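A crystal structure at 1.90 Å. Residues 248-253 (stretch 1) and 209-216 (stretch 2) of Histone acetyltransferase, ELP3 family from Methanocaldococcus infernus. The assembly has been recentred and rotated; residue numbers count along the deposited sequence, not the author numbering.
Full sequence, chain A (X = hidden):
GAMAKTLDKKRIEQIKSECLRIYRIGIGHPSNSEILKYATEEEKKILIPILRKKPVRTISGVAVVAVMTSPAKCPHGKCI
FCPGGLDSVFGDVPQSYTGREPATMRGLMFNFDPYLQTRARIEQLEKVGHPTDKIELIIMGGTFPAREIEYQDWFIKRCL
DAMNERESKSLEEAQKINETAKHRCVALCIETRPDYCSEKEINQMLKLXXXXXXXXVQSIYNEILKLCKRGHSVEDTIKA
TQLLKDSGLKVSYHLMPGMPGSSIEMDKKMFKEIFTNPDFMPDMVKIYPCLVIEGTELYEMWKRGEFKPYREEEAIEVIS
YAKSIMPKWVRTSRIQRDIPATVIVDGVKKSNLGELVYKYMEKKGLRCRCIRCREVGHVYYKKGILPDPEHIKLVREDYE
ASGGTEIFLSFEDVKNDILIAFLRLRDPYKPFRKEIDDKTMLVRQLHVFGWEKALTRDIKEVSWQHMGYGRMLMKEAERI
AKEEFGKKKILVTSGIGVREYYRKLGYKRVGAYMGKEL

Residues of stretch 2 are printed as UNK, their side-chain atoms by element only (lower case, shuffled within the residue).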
# COMPACT_ATOMS: atom_id res chain seq x y z
N GLY A 248 7.16 8.42 -8.52
CA GLY A 248 6.08 7.58 -9.03
C GLY A 248 5.66 6.44 -8.12
O GLY A 248 4.89 5.58 -8.55
N LEU A 249 6.14 6.40 -6.89
CA LEU A 249 5.87 5.25 -6.05
C LEU A 249 4.58 5.48 -5.25
O LEU A 249 4.17 6.61 -4.99
CB LEU A 249 7.04 4.97 -5.10
CG LEU A 249 8.26 4.42 -5.82
CD1 LEU A 249 9.54 4.57 -4.96
CD2 LEU A 249 8.09 2.92 -6.15
N LYS A 250 3.97 4.37 -4.83
CA LYS A 250 2.88 4.41 -3.87
C LYS A 250 3.43 4.55 -2.47
O LYS A 250 4.44 3.93 -2.11
CB LYS A 250 2.03 3.15 -3.96
CG LYS A 250 1.32 3.06 -5.39
CD LYS A 250 0.73 1.65 -5.66
CE LYS A 250 1.74 0.77 -6.40
NZ LYS A 250 2.38 1.43 -7.58
N VAL A 251 2.70 5.30 -1.65
CA VAL A 251 3.15 5.66 -0.32
C VAL A 251 2.10 5.22 0.68
O VAL A 251 0.95 5.65 0.62
CB VAL A 251 3.40 7.17 -0.20
CG1 VAL A 251 3.80 7.54 1.22
CG2 VAL A 251 4.44 7.63 -1.21
N SER A 252 2.52 4.40 1.62
CA SER A 252 1.71 3.96 2.74
C SER A 252 2.32 4.42 4.05
O SER A 252 3.55 4.43 4.20
CB SER A 252 1.60 2.41 2.74
OG SER A 252 0.96 1.96 3.91
N TYR A 253 1.47 4.78 5.00
CA TYR A 253 1.90 5.20 6.33
C TYR A 253 1.42 4.17 7.35
O TYR A 253 0.22 3.88 7.42
CB TYR A 253 1.31 6.55 6.75
CG TYR A 253 1.82 7.80 6.12
CD1 TYR A 253 2.82 7.79 5.15
CD2 TYR A 253 1.32 9.04 6.54
CE1 TYR A 253 3.31 8.98 4.61
CE2 TYR A 253 1.78 10.21 6.02
CZ TYR A 253 2.77 10.20 5.06
OH TYR A 253 3.17 11.45 4.58
N UNK A 209 12.59 -3.21 -8.33
CA UNK A 209 11.24 -3.40 -8.83
C UNK A 209 10.15 -2.99 -7.87
O UNK A 209 8.99 -3.41 -8.05
N UNK A 210 10.46 -2.19 -6.86
CA UNK A 210 9.46 -1.78 -5.89
C UNK A 210 8.38 -0.95 -6.56
O UNK A 210 8.66 -0.16 -7.46
c UNK A 210 10.09 -0.96 -4.75
N UNK A 211 7.14 -1.11 -6.09
CA UNK A 211 6.03 -0.29 -6.51
C UNK A 211 5.38 0.43 -5.36
O UNK A 211 4.61 1.36 -5.61
c UNK A 211 5.55 -1.77 -8.51
o UNK A 211 4.59 -2.25 -6.33
c UNK A 211 4.97 -1.17 -7.20
N UNK A 212 5.62 0.00 -4.10
CA UNK A 212 5.01 0.63 -2.93
C UNK A 212 6.05 0.70 -1.83
O UNK A 212 6.83 -0.23 -1.65
n UNK A 212 0.18 -2.48 -0.05
c UNK A 212 3.04 0.52 -1.27
c UNK A 212 1.41 -2.40 0.44
n UNK A 212 1.84 -3.32 1.29
n UNK A 212 2.21 -1.40 0.09
c UNK A 212 1.84 -0.32 -0.83
c UNK A 212 3.77 -0.14 -2.44
N UNK A 213 6.05 1.81 -1.09
CA UNK A 213 6.91 1.97 0.08
C UNK A 213 6.04 2.33 1.28
O UNK A 213 5.23 3.26 1.22
c UNK A 213 8.82 3.25 1.16
c UNK A 213 7.99 3.05 -0.15
c UNK A 213 8.90 2.68 -1.28
N UNK A 214 6.19 1.57 2.35
CA UNK A 214 5.45 1.80 3.59
C UNK A 214 6.40 2.44 4.58
O UNK A 214 7.43 1.85 4.92
c UNK A 214 3.69 -0.54 6.17
o UNK A 214 3.13 -1.48 5.57
o UNK A 214 4.03 -0.60 7.37
c UNK A 214 4.90 0.50 4.17
c UNK A 214 4.00 0.73 5.39
N UNK A 215 6.06 3.65 5.04
CA UNK A 215 6.88 4.41 5.96
C UNK A 215 6.42 4.12 7.38
O UNK A 215 5.22 4.18 7.66
c UNK A 215 7.33 6.35 4.30
c UNK A 215 7.01 7.87 4.09
c UNK A 215 8.83 6.10 4.20
c UNK A 215 6.78 5.91 5.66
N UNK A 216 7.36 3.80 8.27
CA UNK A 216 7.05 3.66 9.68
C UNK A 216 6.85 5.01 10.35
O UNK A 216 7.69 5.44 11.15
O HOH W 1 1.29 -0.61 3.87

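Position 209 has no side-chain atoms and touches nothing on stretch 1. Its phi of 98° closes a Schellman motif at the end of a helix, and a CB here would jam against the carbonyl O of the residue before; this is Gly209.

Position 210 carries a single carbon, pointing sideways to stretch 1. Its backbone does the touching: its O lies 3.4 Å from CD2 of Leu249. One carbon and nothing beyond means Ala210.

At position 211 a branched carbon bears one oxygen and one carbon, and the branching carbon sits 3.7 Å from NZ of Lys250. That set is threonine, Thr211. Its carbonyl serves twice: Lys250 N donates to Thr211 O at 3.2 Å, opening the strand ladder, while Lys250 NZ curls back to the same Thr211 O at 3.0 Å in a weak bond.

Position 212 extends three carbons, then a nitrogen, then a carbon holding two more nitrogens. The side chain is poorly ordered, with high B, but its second carbon packs 3.9 Å from CB of Lys250, both side chains being on the same sheet face. The end group is a guanidinium, so this is Arg212.

Position 213 has three carbons, forked at the first, with one branch 4.2 Å from CD1 of Leu249. The beta fork without oxygen identifies Val213. Its N donates to Lys250 O at 2.9 Å and its O accepts from Ser252 N at 3.0 Å.

Position 214 shows three carbons, the third carrying two oxygens, and the second carbon lies 3.6 Å from OG of Ser252. The carboxylate makes it Glu214. Water 1 links the two side chains, donating to Glu214 OE2 at 2.7 Å and lying 2.6 Å from Ser252 OG.

Position 215 has four carbons forked at the second, and one tip of the fork reaches Tyr253 CE1 at 3.9 Å and Val251 CG1 at 4.3 Å. This is Leu215, the tip being CD1, and its N donates to Ser252 O at 2.8 Å.

Position 216 has no side-chain atoms and makes no contact with stretch 1; it is Gly216.

The contact works as a parallel ladder in which the bonds of Lys250 and Ser252 alternate with those of Val213 and Leu215, each N-H nearly straight to its acceptor. CA-H contacts from Arg212 and Glu214 to the carbonyls of Lys250 and Ser252 supplement it. Alternation sorts the chemistry: Lys250, Arg212, Ser252 and Glu214 share a polar face, whereas Val251, Val213, Tyr253 and Leu215 share the other. The backbone sets register, and side chains give each face its character.

Stretch 2, residues 209-216: GATRVELG
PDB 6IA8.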